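Local structure of botulinum neurotoxin type G (Clostridium botulinum, 3MPP) at residues K122-Y130 against N157-E168; S1-Y9 against F201-N209. The protein binds to the surface of nerve cells through this receptor-binding domain and delivers its protease light chain into the host cytosol. The protein carries 4 engineered substitutions. All blocks are in the same frame, centred on the assembly; numbering follows the deposited sequence.

Interaction 1 (K122-Y130 against N157-E168)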
loop_
_atom_site.group_PDB
_atom_site.type_symbol
_atom_site.label_atom_id
_atom_site.label_comp_id
_atom_site.label_asym_id
_atom_site.label_seq_id
_atom_site.Cartn_x
_atom_site.Cartn_y
_atom_site.Cartn_z
ATOM N N LYS A 122 -28.627 -7.716 20.061
ATOM C CA LYS A 122 -27.985 -8.964 19.665
ATOM C C LYS A 122 -27.098 -8.746 18.439
ATOM O O LYS A 122 -27.567 -8.289 17.394
ATOM C CB LYS A 122 -29.029 -10.038 19.365
ATOM C CG LYS A 122 -28.451 -11.310 18.763
ATOM C CD LYS A 122 -29.554 -12.295 18.389
ATOM C CE LYS A 122 -28.980 -13.626 17.926
ATOM N NZ LYS A 122 -29.970 -14.429 17.159
ATOM N N SER A 123 -25.820 -9.090 18.560
ATOM C CA SER A 123 -24.860 -8.811 17.491
ATOM C C SER A 123 -24.231 -10.061 16.884
ATOM O O SER A 123 -24.133 -11.106 17.527
ATOM C CB SER A 123 -23.749 -7.903 18.002
ATOM O OG SER A 123 -22.884 -8.620 18.866
ATOM N N LYS A 124 -23.801 -9.932 15.636
ATOM C CA LYS A 124 -23.011 -10.959 14.978
ATOM C C LYS A 124 -21.976 -10.287 14.073
ATOM O O LYS A 124 -22.279 -9.325 13.353
ATOM C CB LYS A 124 -23.904 -11.910 14.182
ATOM C CG LYS A 124 -23.178 -13.127 13.624
ATOM C CD LYS A 124 -24.159 -14.162 13.062
ATOM C CE LYS A 124 -24.789 -15.018 14.160
ATOM N NZ LYS A 124 -25.730 -14.268 15.044
ATOM N N SER A 125 -20.752 -10.795 14.117
ATOM C CA SER A 125 -19.661 -10.166 13.404
ATOM C C SER A 125 -18.978 -11.101 12.427
ATOM O O SER A 125 -18.995 -12.316 12.591
ATOM C CB SER A 125 -18.630 -9.642 14.396
ATOM O OG SER A 125 -19.197 -8.651 15.229
ATOM N N ILE A 126 -18.368 -10.504 11.411
ATOM C CA ILE A 126 -17.497 -11.205 10.493
ATOM C C ILE A 126 -16.239 -10.347 10.416
ATOM O O ILE A 126 -16.317 -9.137 10.601
ATOM C CB ILE A 126 -18.162 -11.345 9.113
ATOM C CG1 ILE A 126 -17.252 -12.096 8.144
ATOM C CG2 ILE A 126 -18.537 -9.983 8.558
ATOM C CD1 ILE A 126 -17.923 -12.419 6.826
ATOM N N PHE A 127 -15.084 -10.959 10.163
ATOM C CA PHE A 127 -13.833 -10.221 10.203
ATOM C C PHE A 127 -12.796 -10.754 9.217
ATOM O O PHE A 127 -12.904 -11.885 8.726
ATOM C CB PHE A 127 -13.256 -10.246 11.626
ATOM C CG PHE A 127 -12.828 -11.610 12.080
ATOM C CD1 PHE A 127 -11.568 -12.096 11.751
ATOM C CD2 PHE A 127 -13.684 -12.414 12.821
ATOM C CE1 PHE A 127 -11.162 -13.347 12.159
ATOM C CE2 PHE A 127 -13.284 -13.669 13.237
ATOM C CZ PHE A 127 -12.021 -14.140 12.903
ATOM N N PHE A 128 -11.805 -9.919 8.927
ATOM C CA PHE A 128 -10.617 -10.331 8.196
ATOM C C PHE A 128 -9.409 -10.137 9.108
ATOM O O PHE A 128 -9.249 -9.069 9.698
ATOM C CB PHE A 128 -10.452 -9.506 6.911
ATOM C CG PHE A 128 -9.129 -9.705 6.217
ATOM C CD1 PHE A 128 -8.820 -10.918 5.610
ATOM C CD2 PHE A 128 -8.200 -8.670 6.143
ATOM C CE1 PHE A 128 -7.601 -11.100 4.956
ATOM C CE2 PHE A 128 -6.987 -8.852 5.500
ATOM C CZ PHE A 128 -6.687 -10.074 4.902
ATOM N N GLU A 129 -8.575 -11.167 9.239
ATOM C CA GLU A 129 -7.358 -11.058 10.044
ATOM C C GLU A 129 -6.127 -11.300 9.183
ATOM O O GLU A 129 -6.077 -12.299 8.471
ATOM C CB GLU A 129 -7.369 -12.078 11.186
ATOM C CG GLU A 129 -6.071 -12.086 12.019
ATOM C CD GLU A 129 -6.162 -12.972 13.265
ATOM O OE1 GLU A 129 -7.220 -12.978 13.920
ATOM O OE2 GLU A 129 -5.172 -13.658 13.597
ATOM N N TYR A 130 -5.146 -10.391 9.241
ATOM C CA TYR A 130 -3.859 -10.619 8.585
ATOM C C TYR A 130 -2.791 -10.926 9.632
ATOM O O TYR A 130 -2.901 -10.515 10.787
ATOM C CB TYR A 130 -3.443 -9.426 7.700
ATOM C CG TYR A 130 -3.513 -8.088 8.397
ATOM C CD1 TYR A 130 -2.476 -7.654 9.215
ATOM C CD2 TYR A 130 -4.621 -7.266 8.246
ATOM C CE1 TYR A 130 -2.537 -6.430 9.867
ATOM C CE2 TYR A 130 -4.693 -6.051 8.890
ATOM C CZ TYR A 130 -3.645 -5.636 9.701
ATOM O OH TYR A 130 -3.715 -4.420 10.339
ATOM N N ASN A 157 -20.477 -10.840 3.337
ATOM C CA ASN A 157 -19.200 -11.170 2.706
ATOM C C ASN A 157 -18.174 -10.066 2.902
ATOM O O ASN A 157 -18.507 -8.883 2.824
ATOM C CB ASN A 157 -19.381 -11.399 1.205
ATOM C CG ASN A 157 -20.491 -12.388 0.886
ATOM O OD1 ASN A 157 -21.651 -12.175 1.236
ATOM N ND2 ASN A 157 -20.138 -13.465 0.205
ATOM N N ILE A 158 -16.925 -10.456 3.142
ATOM C CA ILE A 158 -15.826 -9.504 3.179
ATOM C C ILE A 158 -14.868 -9.804 2.045
ATOM O O ILE A 158 -14.343 -10.913 1.933
ATOM C CB ILE A 158 -15.037 -9.558 4.499
ATOM C CG1 ILE A 158 -15.909 -9.138 5.675
ATOM C CG2 ILE A 158 -13.812 -8.647 4.423
ATOM C CD1 ILE A 158 -15.120 -8.922 6.939
ATOM N N TYR A 159 -14.655 -8.805 1.201
ATOM C CA TYR A 159 -13.672 -8.891 0.142
ATOM C C TYR A 159 -12.475 -8.045 0.536
ATOM O O TYR A 159 -12.642 -6.949 1.044
ATOM C CB TYR A 159 -14.258 -8.338 -1.148
ATOM C CG TYR A 159 -15.419 -9.131 -1.679
ATOM C CD1 TYR A 159 -15.246 -10.027 -2.724
ATOM C CD2 TYR A 159 -16.689 -8.985 -1.140
ATOM C CE1 TYR A 159 -16.311 -10.758 -3.223
ATOM C CE2 TYR A 159 -17.762 -9.709 -1.628
ATOM C CZ TYR A 159 -17.567 -10.593 -2.666
ATOM O OH TYR A 159 -18.626 -11.316 -3.156
ATOM N N ILE A 160 -11.271 -8.547 0.281
ATOM C CA ILE A 160 -10.063 -7.774 0.522
ATOM C C ILE A 160 -9.263 -7.675 -0.766
ATOM O O ILE A 160 -8.929 -8.697 -1.386
ATOM C CB ILE A 160 -9.193 -8.410 1.617
ATOM C CG1 ILE A 160 -9.949 -8.430 2.951
ATOM C CG2 ILE A 160 -7.857 -7.659 1.746
ATOM C CD1 ILE A 160 -10.108 -7.057 3.593
ATOM N N ASN A 161 -8.956 -6.445 -1.170
ATOM C CA ASN A 161 -8.248 -6.219 -2.427
ATOM C C ASN A 161 -8.922 -6.969 -3.576
ATOM O O ASN A 161 -8.271 -7.650 -4.379
ATOM C CB ASN A 161 -6.769 -6.584 -2.292
ATOM C CG ASN A 161 -5.962 -5.499 -1.561
ATOM O OD1 ASN A 161 -6.403 -4.354 -1.430
ATOM N ND2 ASN A 161 -4.783 -5.865 -1.081
ATOM N N GLY A 162 -10.242 -6.841 -3.637
ATOM C CA GLY A 162 -11.016 -7.393 -4.736
ATOM C C GLY A 162 -11.342 -8.874 -4.646
ATOM O O GLY A 162 -12.078 -9.395 -5.481
ATOM N N SER A 163 -10.811 -9.558 -3.638
ATOM C CA SER A 163 -10.977 -11.006 -3.540
ATOM C C SER A 163 -11.787 -11.415 -2.305
ATOM O O SER A 163 -11.577 -10.893 -1.216
ATOM C CB SER A 163 -9.606 -11.690 -3.551
ATOM O OG SER A 163 -9.695 -13.039 -3.137
ATOM N N LEU A 164 -12.725 -12.343 -2.485
ATOM C CA LEU A 164 -13.554 -12.821 -1.378
ATOM C C LEU A 164 -12.667 -13.464 -0.308
ATOM O O LEU A 164 -11.854 -14.333 -0.618
ATOM C CB LEU A 164 -14.583 -13.841 -1.892
ATOM C CG LEU A 164 -15.972 -13.937 -1.247
ATOM C CD1 LEU A 164 -16.717 -15.179 -1.759
ATOM C CD2 LEU A 164 -15.907 -13.940 0.269
ATOM N N LYS A 165 -12.816 -13.038 0.946
ATOM C CA LYS A 165 -12.035 -13.616 2.042
ATOM C C LYS A 165 -12.920 -14.335 3.067
ATOM O O LYS A 165 -12.503 -15.311 3.692
ATOM C CB LYS A 165 -11.203 -12.545 2.750
ATOM C CG LYS A 165 -10.204 -11.795 1.855
ATOM C CD LYS A 165 -9.137 -12.714 1.318
ATOM C CE LYS A 165 -8.111 -11.927 0.507
ATOM N NZ LYS A 165 -7.139 -12.828 -0.172
ATOM N N LYS A 166 -14.131 -13.832 3.257
ATOM C CA LYS A 166 -15.075 -14.476 4.163
ATOM C C LYS A 166 -16.516 -14.227 3.756
ATOM O O LYS A 166 -16.825 -13.246 3.086
ATOM C CB LYS A 166 -14.834 -14.049 5.612
ATOM C CG LYS A 166 -13.788 -14.896 6.297
ATOM C CD LYS A 166 -13.717 -14.644 7.772
ATOM C CE LYS A 166 -12.491 -15.315 8.353
ATOM N NZ LYS A 166 -12.243 -14.852 9.739
ATOM N N SER A 167 -17.397 -15.132 4.162
ATOM C CA SER A 167 -18.798 -15.038 3.798
ATOM C C SER A 167 -19.616 -15.928 4.722
ATOM O O SER A 167 -19.499 -17.152 4.672
ATOM C CB SER A 167 -18.983 -15.455 2.339
ATOM O OG SER A 167 -20.354 -15.500 1.988
ATOM N N GLU A 168 -20.438 -15.313 5.571
ATOM C CA GLU A 168 -21.206 -16.063 6.564
ATOM C C GLU A 168 -22.644 -15.574 6.727
ATOM O O GLU A 168 -22.979 -14.448 6.354
ATOM C CB GLU A 168 -20.512 -15.996 7.927
ATOM C CG GLU A 168 -19.017 -16.257 7.892
ATOM C CD GLU A 168 -18.330 -15.831 9.180
ATOM O OE1 GLU A 168 -17.092 -15.667 9.165
ATOM O OE2 GLU A 168 -19.030 -15.655 10.202
HETATM O O HOH W 1 -15.458 -14.120 10.564
#
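Lys166 NZ meets two parts of Phe127, its carbonyl and its ring, and a water lies close by. It donates a weak hydrogen bond to Phe127 O (3.2 Å). It also lies over one face of the Phe127 ring, 3.4 Å from the centroid and 27° off the normal, in a cation-pi contact. Phe127 CG sits between its own backbone N and carbonyl carbon (chi1 66°), and this places the ring beside its own carbonyl, where one ammonium group can meet both. The extended Lys166 chain spans the gap. Water 1 donates to Glu168 OE1 (2.6 Å), accepts from Phe127 N and takes a weak bond from Lys166 NZ. Arg111 makes a second cation-pi contact with this ring.

Deeper in, Ile126 and Ile158 run alongside each other in opposite directions, with Ile126 CG2 3.9 Å from Ile158 CD1. Ile126 CD1 rests 3.7 Å from Lys166 CB. The Phe128 ring lies across Ile160, whose CG1 stands over the ring centre, 3.6 Å from the centroid. Lys165 CB and CG run beside that ring.

Ile158 O accepts from both Lys165 N (2.8 Å) and Lys166 N. In this classic beta bulge both lysines face Ile158. Both side chains start out toward strand 123-129, but the end of Lys165 leads away. The contact joins the facing sheets of a beta sandwich, the lectin-like jelly roll of the N-terminal receptor-binding subdomain.

Interaction 2 (S1-Y9 against F201-N209)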
loop_
_atom_site.group_PDB
_atom_site.type_symbol
_atom_site.label_atom_id
_atom_site.label_comp_id
_atom_site.label_asym_id
_atom_site.label_seq_id
_atom_site.Cartn_x
_atom_site.Cartn_y
_atom_site.Cartn_z
ATOM N N SER A 1 -24.629 -1.504 -8.057
ATOM C CA SER A 1 -25.195 -0.550 -9.004
ATOM C C SER A 1 -24.509 0.809 -8.904
ATOM O O SER A 1 -23.329 0.948 -9.230
ATOM C CB SER A 1 -26.699 -0.394 -8.770
ATOM O OG SER A 1 -27.290 0.452 -9.742
ATOM N N ASN A 2 -25.260 1.806 -8.451
ATOM C CA ASN A 2 -24.754 3.167 -8.337
ATOM C C ASN A 2 -24.544 3.567 -6.880
ATOM O O ASN A 2 -25.374 3.268 -6.020
ATOM C CB ASN A 2 -25.720 4.141 -9.015
ATOM C CG ASN A 2 -25.088 5.488 -9.300
ATOM O OD1 ASN A 2 -23.888 5.678 -9.097
ATOM N ND2 ASN A 2 -25.893 6.432 -9.780
ATOM N N ALA A 3 -23.434 4.244 -6.605
ATOM C CA ALA A 3 -23.101 4.638 -5.241
ATOM C C ALA A 3 -24.178 5.518 -4.605
ATOM O O ALA A 3 -24.516 6.578 -5.131
ATOM C CB ALA A 3 -21.755 5.344 -5.207
ATOM N N ILE A 4 -24.711 5.057 -3.476
ATOM C CA ILE A 4 -25.604 5.850 -2.635
ATOM C C ILE A 4 -24.873 7.055 -2.052
ATOM O O ILE A 4 -25.461 8.117 -1.843
ATOM C CB ILE A 4 -26.118 5.019 -1.448
ATOM C CG1 ILE A 4 -27.206 4.043 -1.889
ATOM C CG2 ILE A 4 -26.642 5.922 -0.349
ATOM C CD1 ILE A 4 -27.782 3.260 -0.735
ATOM N N LEU A 5 -23.584 6.874 -1.777
ATOM C CA LEU A 5 -22.782 7.906 -1.137
ATOM C C LEU A 5 -21.321 7.653 -1.486
ATOM O O LEU A 5 -20.867 6.507 -1.479
ATOM C CB LEU A 5 -22.986 7.867 0.380
ATOM C CG LEU A 5 -21.994 8.640 1.270
ATOM C CD1 LEU A 5 -22.160 10.144 1.099
ATOM C CD2 LEU A 5 -22.160 8.260 2.730
ATOM N N SER A 6 -20.594 8.714 -1.816
ATOM C CA SER A 6 -19.163 8.595 -2.093
ATOM C C SER A 6 -18.440 9.837 -1.596
ATOM O O SER A 6 -18.759 10.957 -1.998
ATOM C CB SER A 6 -18.909 8.397 -3.587
ATOM O OG SER A 6 -19.179 9.578 -4.319
ATOM N N LEU A 7 -17.474 9.643 -0.707
ATOM C CA LEU A 7 -16.741 10.773 -0.159
ATOM C C LEU A 7 -15.565 11.115 -1.065
ATOM O O LEU A 7 -14.773 10.249 -1.434
ATOM C CB LEU A 7 -16.255 10.486 1.265
ATOM C CG LEU A 7 -17.348 10.276 2.326
ATOM C CD1 LEU A 7 -16.768 10.202 3.743
ATOM C CD2 LEU A 7 -18.383 11.373 2.237
ATOM N N SER A 8 -15.468 12.384 -1.434
ATOM C CA SER A 8 -14.308 12.870 -2.160
ATOM C C SER A 8 -13.862 14.173 -1.537
ATOM O O SER A 8 -14.683 14.979 -1.100
ATOM C CB SER A 8 -14.630 13.084 -3.636
ATOM O OG SER A 8 -15.058 11.879 -4.240
ATOM N N TYR A 9 -12.553 14.365 -1.484
ATOM C CA TYR A 9 -11.974 15.613 -1.027
ATOM C C TYR A 9 -11.573 16.419 -2.257
ATOM O O TYR A 9 -10.488 16.230 -2.807
ATOM C CB TYR A 9 -10.760 15.333 -0.143
ATOM C CG TYR A 9 -10.195 16.565 0.516
ATOM C CD1 TYR A 9 -8.961 17.076 0.132
ATOM C CD2 TYR A 9 -10.899 17.224 1.522
ATOM C CE1 TYR A 9 -8.441 18.206 0.730
ATOM C CE2 TYR A 9 -10.385 18.353 2.127
ATOM C CZ TYR A 9 -9.160 18.842 1.726
ATOM O OH TYR A 9 -8.645 19.967 2.324
ATOM N N PHE A 201 -14.168 6.171 0.210
ATOM C CA PHE A 201 -15.319 5.597 0.892
ATOM C C PHE A 201 -16.573 5.695 0.021
ATOM O O PHE A 201 -16.914 6.770 -0.478
ATOM C CB PHE A 201 -15.572 6.227 2.263
ATOM C CG PHE A 201 -16.723 5.593 3.000
ATOM C CD1 PHE A 201 -16.508 4.550 3.882
ATOM C CD2 PHE A 201 -18.027 6.017 2.775
ATOM C CE1 PHE A 201 -17.570 3.952 4.542
ATOM C CE2 PHE A 201 -19.086 5.424 3.433
ATOM C CZ PHE A 201 -18.860 4.393 4.316
ATOM N N ASN A 202 -17.242 4.556 -0.151
ATOM C CA ASN A 202 -18.428 4.444 -0.992
ATOM C C ASN A 202 -19.479 3.561 -0.354
ATOM O O ASN A 202 -19.154 2.528 0.228
ATOM C CB ASN A 202 -18.075 3.818 -2.344
ATOM C CG ASN A 202 -17.253 4.728 -3.216
ATOM O OD1 ASN A 202 -16.031 4.581 -3.309
ATOM N ND2 ASN A 202 -17.916 5.666 -3.882
ATOM N N ILE A 203 -20.740 3.961 -0.500
ATOM C CA ILE A 203 -21.873 3.136 -0.115
ATOM C C ILE A 203 -22.647 2.742 -1.364
ATOM O O ILE A 203 -22.886 3.581 -2.230
ATOM C CB ILE A 203 -22.858 3.927 0.752
ATOM C CG1 ILE A 203 -22.144 4.551 1.950
ATOM C CG2 ILE A 203 -24.003 3.029 1.195
ATOM C CD1 ILE A 203 -22.140 3.670 3.163
ATOM N N PHE A 204 -23.058 1.479 -1.448
ATOM C CA PHE A 204 -23.917 1.028 -2.546
ATOM C C PHE A 204 -25.239 0.473 -2.032
ATOM O O PHE A 204 -25.287 -0.179 -0.988
ATOM C CB PHE A 204 -23.202 -0.011 -3.409
ATOM C CG PHE A 204 -21.996 0.527 -4.119
ATOM C CD1 PHE A 204 -22.124 1.152 -5.347
ATOM C CD2 PHE A 204 -20.734 0.415 -3.555
ATOM C CE1 PHE A 204 -21.019 1.651 -6.005
ATOM C CE2 PHE A 204 -19.626 0.914 -4.205
ATOM C CZ PHE A 204 -19.769 1.533 -5.435
ATOM N N GLY A 205 -26.311 0.734 -2.774
ATOM C CA GLY A 205 -27.643 0.345 -2.351
ATOM C C GLY A 205 -28.004 -1.081 -2.710
ATOM O O GLY A 205 -29.167 -1.476 -2.624
ATOM N N ARG A 206 -27.007 -1.856 -3.116
ATOM C CA ARG A 206 -27.230 -3.245 -3.488
ATOM C C ARG A 206 -26.029 -4.095 -3.108
ATOM O O ARG A 206 -24.952 -3.568 -2.838
ATOM C CB ARG A 206 -27.506 -3.352 -4.989
ATOM C CG ARG A 206 -28.786 -2.650 -5.411
ATOM C CD ARG A 206 -28.811 -2.337 -6.897
ATOM N NE ARG A 206 -29.830 -1.340 -7.214
ATOM C CZ ARG A 206 -29.669 -0.032 -7.040
ATOM N NH1 ARG A 206 -28.529 0.437 -6.550
ATOM N NH2 ARG A 206 -30.643 0.809 -7.351
ATOM N N GLU A 207 -26.222 -5.408 -3.073
ATOM C CA GLU A 207 -25.121 -6.332 -2.849
ATOM C C GLU A 207 -24.332 -6.513 -4.141
ATOM O O GLU A 207 -24.818 -7.134 -5.090
ATOM C CB GLU A 207 -25.636 -7.689 -2.362
ATOM C CG GLU A 207 -24.556 -8.763 -2.270
ATOM C CD GLU A 207 -25.121 -10.172 -2.211
ATOM O OE1 GLU A 207 -26.350 -10.326 -2.349
ATOM O OE2 GLU A 207 -24.337 -11.128 -2.035
ATOM N N LEU A 208 -23.123 -5.958 -4.182
ATOM C CA LEU A 208 -22.248 -6.141 -5.333
ATOM C C LEU A 208 -21.770 -7.585 -5.373
ATOM O O LEU A 208 -21.426 -8.157 -4.336
ATOM C CB LEU A 208 -21.040 -5.195 -5.261
ATOM C CG LEU A 208 -21.296 -3.687 -5.327
ATOM C CD1 LEU A 208 -19.991 -2.912 -5.207
ATOM C CD2 LEU A 208 -22.026 -3.317 -6.611
ATOM N N ASN A 209 -21.757 -8.176 -6.564
ATOM C CA ASN A 209 -21.269 -9.542 -6.726
ATOM C C ASN A 209 -19.752 -9.598 -6.910
ATOM O O ASN A 209 -19.113 -8.580 -7.173
ATOM C CB ASN A 209 -21.987 -10.250 -7.884
ATOM C CG ASN A 209 -21.843 -9.514 -9.212
ATOM O OD1 ASN A 209 -20.776 -8.988 -9.538
ATOM N ND2 ASN A 209 -22.921 -9.492 -9.994
HETATM O O HOH W 2 -13.299 8.987 0.711
#
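Leu5 and Ile203 form an antiparallel hydrogen-bonded pair. The Ile203 N to Leu5 O bond is short and nearly straight (2.7 Å, 168°). One step on, Leu7 N donates to Phe201 O at 2.9 Å. Between them, Ser6 and Asn202 form an antiparallel non-hydrogen-bonded pair, on the face where Asn202 touches Gln220 of helix 210-220. The return bond of the first pair is poorer. Ile203 O receives only weak bonds, from Ile4 N and from Leu5 N, the latter at 3.4 Å. Ile4 and Leu5 both face Ile203, a classic beta bulge where the chain turns a corner. Past Leu7, direct pairing gives way to water 2, which donates to Leu7 O and accepts from Phe201 N.

The paired segments belong to strands 3-10 and 195-204, neighbours in one sheet of the jelly-roll sandwich of the N-terminal receptor-binding subdomain. Strand 67-74 also pairs with strand 195-204.

Apolar contacts lie mainly on the face carrying Leu5 and Ile203, which packs on Ile182 of the other sheet. Leu5 CB is 3.8 Å from Ile203 CG1. Leu5 CD2 meets the edge of the Phe201 ring, 4.2 Å from CE2. Nearer the chain start, Ile4 CB meets Ile203 CG2 (3.9 Å). Gly205 N, buried under Ile4 CG1 and CD1, has no polar partner in the model. Phe204 CG lies opposite its own carbonyl carbon (chi1 -64°), which brings the ring back to Ala3, with Phe204 CE1 3.8 Å from Ala3 CB. Leu208 CD1 lies over one face of that ring.

The polar end is less certain. Ser1 lies over one face of the Arg206 guanidinium, but Ser1 is poorly ordered and the close approach is doubtful.

How the interactions relate
Both interactions lie in the N-terminal receptor-binding subdomain, with centres about 18 Å apart. They share the large antiparallel sheet. Interaction 2 pairs two of its strands, 3-10 and 195-204. Interaction 1 presses its hairpin, 156-160 and 163-168, against strand 123-129, the edge of the facing sheet. In chain order, segment 1-9 comes first, then 122-130, 157-168 and 201-209, so interaction 2 brackets interaction 1. One contact joins strands within a sheet and brings the two ends of the subdomain together. The other joins the two sheets. They meet loosely where Tyr159 OH approaches Asn209 C (4.3 Å), at the N-cap of helix 210-220.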